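Local coordinates for protein putative hydrolase (Acinetobacter sp. NBRC 100985, PDB 4XUK) that probably hydrolyses organophosphorus triesters and lactones at a two-zinc centre, as a member of the metallo-beta-lactamase superfamily, at residues Ile213-Asp218 against Thr260-His265; Ile16-Asp21 against Asn59-Asn64. The protein carries 2 engineered substitutions. One frame throughout, in Å; residues are numbered along the deposited sequence.

Contact 1: residues Ile213-Asp218 against Thr260-His265. With ZN (zinc ion), chain C; ZN (zinc ion), chain D.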
ATOM      1  N   ILE A 213      16.794   8.318   4.471  1.00 21.40           N
ATOM      2  CA  ILE A 213      15.503   7.928   5.028  1.00 21.17           C
ATOM      3  C   ILE A 213      15.250   8.735   6.284  1.00 23.36           C
ATOM      4  O   ILE A 213      16.093   8.753   7.189  1.00 20.94           O
ATOM      5  CB  ILE A 213      15.483   6.437   5.394  1.00 22.33           C
ATOM      6  CG1 ILE A 213      15.808   5.588   4.167  1.00 22.70           C
ATOM      7  CG2 ILE A 213      14.129   6.049   5.974  1.00 19.04           C
ATOM      8  CD1 ILE A 213      17.015   4.696   4.359  1.00 25.82           C
ATOM      9  N   VAL A 214      14.114   9.432   6.340  1.00 20.44           N
ATOM     10  CA  VAL A 214      13.771  10.149   7.564  1.00 20.69           C
ATOM     11  C   VAL A 214      12.629   9.452   8.291  1.00 18.22           C
ATOM     12  O   VAL A 214      11.559   9.228   7.726  1.00 17.31           O
ATOM     13  CB  VAL A 214      13.424  11.635   7.315  1.00 20.69           C
ATOM     14  CG1 VAL A 214      13.222  12.352   8.645  1.00 18.50           C
ATOM     15  CG2 VAL A 214      14.543  12.316   6.507  1.00 20.17           C
ATOM     16  N   PHE A 215      12.872   9.085   9.541  1.00 18.55           N
ATOM     17  CA  PHE A 215      11.824   8.506  10.351  1.00 18.35           C
ATOM     18  C   PHE A 215      11.210   9.684  11.083  1.00 18.73           C
ATOM     19  O   PHE A 215      11.766  10.168  12.072  1.00 18.77           O
ATOM     20  CB  PHE A 215      12.421   7.464  11.300  1.00 18.28           C
ATOM     21  CG  PHE A 215      13.083   6.312  10.579  1.00 22.16           C
ATOM     22  CD1 PHE A 215      14.361   6.444  10.039  1.00 22.54           C
ATOM     23  CD2 PHE A 215      12.413   5.112  10.407  1.00 18.69           C
ATOM     24  CE1 PHE A 215      14.955   5.397   9.353  1.00 20.79           C
ATOM     25  CE2 PHE A 215      13.008   4.056   9.716  1.00 18.55           C
ATOM     26  CZ  PHE A 215      14.278   4.202   9.198  1.00 18.21           C
ATOM     27  N   ILE A 216      10.072  10.160  10.577  1.00 18.58           N
ATOM     28  CA  ILE A 216       9.577  11.499  10.925  1.00 20.17           C
ATOM     29  C   ILE A 216       8.805  11.626  12.230  1.00 19.67           C
ATOM     30  O   ILE A 216       8.590  12.738  12.713  1.00 18.77           O
ATOM     31  CB  ILE A 216       8.691  12.095   9.806  1.00 16.39           C
ATOM     32  CG1 ILE A 216       7.459  11.222   9.553  1.00 19.06           C
ATOM     33  CG2 ILE A 216       9.491  12.261   8.534  1.00 17.85           C
ATOM     34  CD1 ILE A 216       6.359  11.948   8.768  1.00 18.67           C
ATOM     35  N   GLY A 217       8.362  10.507  12.788  1.00 15.91           N
ATOM     36  CA  GLY A 217       7.545  10.563  13.984  1.00 16.83           C
ATOM     37  C   GLY A 217       6.210  11.237  13.697  1.00 18.24           C
ATOM     38  O   GLY A 217       5.665  11.123  12.590  1.00 18.96           O
ATOM     39  N   ASP A 218       5.685  11.945  14.687  1.00 18.86           N
ATOM     40  CA  ASP A 218       4.328  12.469  14.618  1.00 19.45           C
ATOM     41  C   ASP A 218       4.227  13.932  14.186  1.00 18.00           C
ATOM     42  O   ASP A 218       3.473  14.702  14.774  1.00 19.21           O
ATOM     43  CB  ASP A 218       3.644  12.304  15.969  1.00 21.54           C
ATOM     44  CG  ASP A 218       3.192  10.889  16.220  1.00 19.54           C
ATOM     45  OD1 ASP A 218       3.644   9.965  15.505  1.00 15.42           O
ATOM     46  OD2 ASP A 218       2.358  10.707  17.114  1.00 17.31           O
ATOM     47  N   THR A 260      13.287   9.561   1.410  1.00 19.70           N
ATOM     48  CA  THR A 260      12.353   8.522   1.715  1.00 20.66           C
ATOM     49  C   THR A 260      11.848   8.755   3.150  1.00 22.83           C
ATOM     50  O   THR A 260      12.627   9.067   4.006  1.00 20.04           O
ATOM     51  CB  THR A 260      13.059   7.164   1.648  1.00 26.07           C
ATOM     52  OG1 THR A 260      13.556   6.911   0.332  1.00 31.34           O
ATOM     53  CG2 THR A 260      12.200   6.114   2.108  1.00 15.83           C
ATOM     54  N   ILE A 261      10.577   8.580   3.421  1.00 19.51           N
ATOM     55  CA  ILE A 261       9.959   8.893   4.687  1.00 18.50           C
ATOM     56  C   ILE A 261       9.374   7.663   5.359  1.00 19.08           C
ATOM     57  O   ILE A 261       8.728   6.893   4.705  1.00 14.98           O
ATOM     58  CB  ILE A 261       8.830   9.906   4.416  1.00 25.51           C
ATOM     59  CG1 ILE A 261       9.404  11.155   3.798  1.00 23.63           C
ATOM     60  CG2 ILE A 261       7.922  10.140   5.592  1.00 20.02           C
ATOM     61  CD1 ILE A 261      10.296  11.912   4.706  1.00 21.02           C
ATOM     62  N   ALA A 262       9.604   7.503   6.662  1.00 16.69           N
ATOM     63  CA  ALA A 262       8.954   6.418   7.382  1.00 15.71           C
ATOM     64  C   ALA A 262       8.164   7.048   8.520  1.00 18.71           C
ATOM     65  O   ALA A 262       8.734   7.692   9.399  1.00 16.60           O
ATOM     66  CB  ALA A 262       9.987   5.442   7.917  1.00 16.36           C
ATOM     67  N   ALA A 263       6.851   6.871   8.497  1.00 15.51           N
ATOM     68  CA  ALA A 263       5.979   7.587   9.426  1.00 15.78           C
ATOM     69  C   ALA A 263       5.101   6.663  10.247  1.00 16.07           C
ATOM     70  O   ALA A 263       4.417   5.800   9.689  1.00 16.59           O
ATOM     71  CB  ALA A 263       5.110   8.558   8.656  1.00 15.77           C
ATOM     72  N   PRO A 264       5.059   6.879  11.577  1.00 14.47           N
ATOM     73  CA  PRO A 264       4.224   6.012  12.410  1.00 14.93           C
ATOM     74  C   PRO A 264       2.724   6.175  12.146  1.00 16.27           C
ATOM     75  O   PRO A 264       1.987   5.221  12.408  1.00 15.95           O
ATOM     76  CB  PRO A 264       4.567   6.457  13.844  1.00 17.69           C
ATOM     77  CG  PRO A 264       5.059   7.851  13.703  1.00 16.65           C
ATOM     78  CD  PRO A 264       5.797   7.867  12.380  1.00 15.93           C
ATOM     79  N   HIS A 265       2.279   7.325  11.638  1.00 16.85           N
ATOM     80  CA  HIS A 265       0.840   7.523  11.402  1.00 15.24           C
ATOM     81  C   HIS A 265       0.401   7.728   9.951  1.00 18.03           C
ATOM     82  O   HIS A 265      -0.658   8.313   9.711  1.00 16.04           O
ATOM     83  CB  HIS A 265       0.320   8.686  12.261  1.00 17.88           C
ATOM     84  CG  HIS A 265       0.363   8.401  13.725  1.00 17.88           C
ATOM     85  ND1 HIS A 265       0.022   7.175  14.248  1.00 20.46           N
ATOM     86  CD2 HIS A 265       0.726   9.180  14.776  1.00 16.45           C
ATOM     87  CE1 HIS A 265       0.173   7.209  15.563  1.00 17.25           C
ATOM     88  NE2 HIS A 265       0.588   8.413  15.903  1.00 20.17           N
TER
HETATM   89 ZN    ZN C 401       1.541   8.878  17.851  1.00 20.00          ZN
HETATM   90 ZN    ZN D 402       2.213  11.472  19.419  1.00 20.00          ZN
HETATM   91  O   HOH W   1       3.358  10.066  11.209  1.00 16.37           O
HETATM   92  O   HOH W   2       9.172   7.685  12.237  1.00 18.19           O

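Contact 2: residues Ile16-Asp21 against Asn59-Asn64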
ATOM      1  N   ILE A  16      14.889  -2.034   6.193  1.00 18.75           N
ATOM      2  CA  ILE A  16      13.962  -1.433   7.136  1.00 20.56           C
ATOM      3  C   ILE A  16      12.680  -2.261   7.125  1.00 19.15           C
ATOM      4  O   ILE A  16      12.113  -2.521   6.069  1.00 19.30           O
ATOM      5  CB  ILE A  16      13.647   0.022   6.752  1.00 22.03           C
ATOM      6  CG1 ILE A  16      14.932   0.851   6.805  1.00 22.55           C
ATOM      7  CG2 ILE A  16      12.583   0.597   7.684  1.00 20.90           C
ATOM      8  CD1 ILE A  16      14.841   2.213   6.135  1.00 22.48           C
ATOM      9  N   THR A  17      12.237  -2.694   8.300  1.00 17.14           N
ATOM     10  CA  THR A  17      11.009  -3.463   8.393  1.00 19.02           C
ATOM     11  C   THR A  17       9.914  -2.599   8.996  1.00 19.31           C
ATOM     12  O   THR A  17      10.025  -2.163  10.150  1.00 17.98           O
ATOM     13  CB  THR A  17      11.192  -4.700   9.276  1.00 21.71           C
ATOM     14  OG1 THR A  17      12.368  -5.418   8.863  1.00 20.66           O
ATOM     15  CG2 THR A  17       9.980  -5.611   9.170  1.00 15.03           C
ATOM     16  N   ALA A  18       8.858  -2.352   8.225  1.00 18.21           N
ATOM     17  CA  ALA A  18       7.695  -1.641   8.754  1.00 17.90           C
ATOM     18  C   ALA A  18       6.923  -2.623   9.612  1.00 19.27           C
ATOM     19  O   ALA A  18       6.712  -3.768   9.192  1.00 17.58           O
ATOM     20  CB  ALA A  18       6.817  -1.126   7.623  1.00 15.29           C
ATOM     21  N   LEU A  19       6.518  -2.185  10.802  1.00 17.87           N
ATOM     22  CA  LEU A  19       5.768  -3.032  11.728  1.00 15.78           C
ATOM     23  C   LEU A  19       4.468  -2.357  12.145  1.00 18.14           C
ATOM     24  O   LEU A  19       4.478  -1.206  12.608  1.00 16.71           O
ATOM     25  CB  LEU A  19       6.601  -3.310  12.981  1.00 17.84           C
ATOM     26  CG  LEU A  19       7.928  -4.025  12.764  1.00 17.97           C
ATOM     27  CD1 LEU A  19       8.681  -4.187  14.094  1.00 20.21           C
ATOM     28  CD2 LEU A  19       7.685  -5.382  12.097  1.00 19.29           C
ATOM     29  N   LEU A  20       3.354  -3.072  11.992  1.00 18.64           N
ATOM     30  CA  LEU A  20       2.032  -2.524  12.323  1.00 15.21           C
ATOM     31  C   LEU A  20       1.684  -2.793  13.786  1.00 16.15           C
ATOM     32  O   LEU A  20       1.825  -3.926  14.269  1.00 17.01           O
ATOM     33  CB  LEU A  20       0.951  -3.122  11.406  1.00 15.82           C
ATOM     34  CG  LEU A  20      -0.491  -2.615  11.613  1.00 17.93           C
ATOM     35  CD1 LEU A  20      -0.594  -1.105  11.391  1.00 16.69           C
ATOM     36  CD2 LEU A  20      -1.474  -3.329  10.705  1.00 18.10           C
ATOM     37  N   ASP A  21       1.248  -1.752  14.491  1.00 16.20           N
ATOM     38  CA  ASP A  21       0.786  -1.912  15.860  1.00 14.57           C
ATOM     39  C   ASP A  21      -0.722  -2.081  15.905  1.00 15.11           C
ATOM     40  O   ASP A  21      -1.254  -2.760  16.778  1.00 17.37           O
ATOM     41  CB  ASP A  21       1.180  -0.711  16.735  1.00 15.78           C
ATOM     42  CG  ASP A  21       1.189  -1.061  18.209  1.00 17.66           C
ATOM     43  OD1 ASP A  21       1.860  -2.056  18.586  1.00 17.76           O
ATOM     44  OD2 ASP A  21       0.521  -0.367  18.998  1.00 19.16           O
ATOM     45  N   ASN A  59       2.346   2.699  13.329  1.00 17.11           N
ATOM     46  CA  ASN A  59       3.449   1.854  12.891  1.00 16.43           C
ATOM     47  C   ASN A  59       4.715   2.051  13.753  1.00 18.41           C
ATOM     48  O   ASN A  59       4.855   3.056  14.474  1.00 18.21           O
ATOM     49  CB  ASN A  59       3.806   2.157  11.431  1.00 16.17           C
ATOM     50  CG  ASN A  59       2.593   2.258  10.525  1.00 15.71           C
ATOM     51  OD1 ASN A  59       1.734   1.382  10.507  1.00 18.86           O
ATOM     52  ND2 ASN A  59       2.542   3.316   9.736  1.00 14.05           N
ATOM     53  N   ALA A  60       5.624   1.078  13.678  1.00 15.61           N
ATOM     54  CA  ALA A  60       6.988   1.223  14.194  1.00 17.63           C
ATOM     55  C   ALA A  60       7.928   0.692  13.117  1.00 19.33           C
ATOM     56  O   ALA A  60       7.472   0.017  12.183  1.00 18.08           O
ATOM     57  CB  ALA A  60       7.165   0.438  15.472  1.00 15.79           C
ATOM     58  N   PHE A  61       9.229   0.965  13.244  1.00 16.94           N
ATOM     59  CA  PHE A  61      10.194   0.540  12.222  1.00 17.84           C
ATOM     60  C   PHE A  61      11.451  -0.097  12.796  1.00 18.57           C
ATOM     61  O   PHE A  61      12.068   0.446  13.724  1.00 17.85           O
ATOM     62  CB  PHE A  61      10.572   1.729  11.316  1.00 19.38           C
ATOM     63  CG  PHE A  61       9.382   2.398  10.696  1.00 18.64           C
ATOM     64  CD1 PHE A  61       8.806   1.884   9.545  1.00 15.67           C
ATOM     65  CD2 PHE A  61       8.797   3.504  11.303  1.00 16.68           C
ATOM     66  CE1 PHE A  61       7.680   2.475   8.985  1.00 15.79           C
ATOM     67  CE2 PHE A  61       7.688   4.100  10.755  1.00 18.07           C
ATOM     68  CZ  PHE A  61       7.115   3.580   9.593  1.00 18.38           C
ATOM     69  N   LEU A  62      11.816  -1.249  12.227  1.00 18.21           N
ATOM     70  CA  LEU A  62      13.074  -1.944  12.525  1.00 18.37           C
ATOM     71  C   LEU A  62      14.093  -1.600  11.454  1.00 20.67           C
ATOM     72  O   LEU A  62      13.780  -1.648  10.261  1.00 24.01           O
ATOM     73  CB  LEU A  62      12.872  -3.462  12.504  1.00 19.61           C
ATOM     74  CG  LEU A  62      12.617  -4.247  13.785  1.00 26.35           C
ATOM     75  CD1 LEU A  62      12.545  -5.731  13.428  1.00 23.06           C
ATOM     76  CD2 LEU A  62      13.692  -3.991  14.863  1.00 17.77           C
ATOM     77  N   VAL A  63      15.311  -1.268  11.866  1.00 17.13           N
ATOM     78  CA  VAL A  63      16.364  -0.932  10.913  1.00 19.11           C
ATOM     79  C   VAL A  63      17.570  -1.841  11.142  1.00 20.30           C
ATOM     80  O   VAL A  63      18.250  -1.760  12.177  1.00 19.82           O
ATOM     81  CB  VAL A  63      16.802   0.535  11.055  1.00 18.45           C
ATOM     82  CG1 VAL A  63      17.773   0.921   9.940  1.00 18.43           C
ATOM     83  CG2 VAL A  63      15.579   1.463  11.041  1.00 17.65           C
ATOM     84  N   ASN A  64      17.827  -2.704  10.172  1.00 20.27           N
ATOM     85  CA  ASN A  64      18.983  -3.590  10.205  1.00 22.75           C
ATOM     86  C   ASN A  64      20.131  -2.917   9.447  1.00 23.77           C
ATOM     87  O   ASN A  64      20.122  -2.863   8.212  1.00 21.93           O
ATOM     88  CB  ASN A  64      18.604  -4.929   9.562  1.00 22.26           C
ATOM     89  CG  ASN A  64      19.747  -5.935   9.547  1.00 22.85           C
ATOM     90  OD1 ASN A  64      20.908  -5.590   9.768  1.00 25.56           O
ATOM     91  ND2 ASN A  64      19.414  -7.191   9.269  1.00 23.02           N
TER
HETATM   92  O   HOH W   3      14.828  -4.635   9.401  1.00 28.49           O

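Contact 1: residues Ile213-Asp218 against Thr260-His265
Asp218 and His265 meet at one zinc ion beyond the ends of two parallel strands, the usual place for metal ligands in the alpha-beta/beta-alpha sandwich of the metallo-beta-lactamase superfamily. Three backbone hydrogen bonds define the pairing: Val214 N to Thr260 O (2.8 Å), Ala262 N to Val214 O, and Ile216 N to Ala262 O. Ala262 O also accepts from a water that Gly217 N bonds to; a second water joins Gly217 O to His265 N.

On one face, Ala262 CB packs 3.5 Å from Phe215 CD2. On the face of Val214 and Ile261, Ile216, just past the strand, crosses Ile261 at about a right angle, its CG2 3.9 Å from Ile261 CD1. Ile216 CG1 stands between the backbone N and the carbonyl carbon (chi1 61°), against Ala263 CB, which CD1 meets at 3.6 Å. Phe254 of helix 240-257 covers this side.

His265 ND1 is hydrogen-bonded to Ser57 O, and NE2 binds zinc (2.2 Å) with Asp112 and His113. Its ring is turned 47° from the Asp218 carboxylate, whose OD1 lies 3.1 Å from His265 CD2. Asp218 OD2 bridges both metals, 2.1 Å from this zinc and 2.4 Å from that of His108, His110 and His197.

Contact 2: residues Ile16-Asp21 against Asn59-Asn64
Leu19 and Leu62 cover one face of an antiparallel strand pair, while Ile16, Ala18, Phe61 and Val63 occupy the other. The short strand axes run at 161°, and two hydrogen-bonded pairs fix the register. Thr17 N donates to Leu62 O (2.7 Å) and Leu62 N returns a bond to Thr17 O; Leu19 N to Ala60 O and Ala60 N to Leu19 O repeat the pattern.

Leu19 can be followed outward. Its CB sits 3.5 Å from Ala60 O; CG, anti to the carbonyl carbon (chi1 -60°), remains 4.1 Å from that same oxygen; CD1 then reaches Leu62 CG at 3.9 Å. Val87 and Leu91 of helix 87-93 cover this leucine. Beside it, the side chains of Thr17 and Leu62 lie side by side, CB to CB 3.8 Å, and Thr17 OG1 is hydrogen-bonded to Gln8.

On the opposite face, Phe61 CE1 approaches Ala18 CB at 3.9 Å, while Asn59 uses ND2 to bond Leu266 O and Ala263 O. Asn59 OD1 is buried without a polar partner, 3.5 Å from Leu20 CD1.

Ile16 packs on Ile213 and Phe215, and Val63 on Phe215, of strand 211-215 in the second sheet; with helix 87-93 on the other face, this is the layering of a metallo-beta-lactamase alpha-beta/beta-alpha sandwich.

Overall arrangement
Both contacts are buried and pair neighbouring strands, but in different sheets: contact 1 is parallel, its centre about 7 Å from the chain centre, and contact 2 antiparallel, its centre about 11 Å from it. The centres of the two contacts are about 11 Å apart, and the sheets meet between them, with Phe215 CZ 3.5 Å from Val63 CG2. Probable hydrogen bonds add a polar link, including Pro264 O to Asn59 N at 2.7 Å. Contact 1 changes from strand pairing to zinc coordination along its length, whereas 16-21 with 59-64 has no metal ligand and relies on backbone bonds and apolar packing. Only the latter touches the second subunit, where Leu20 packs on Phe289 of that chain.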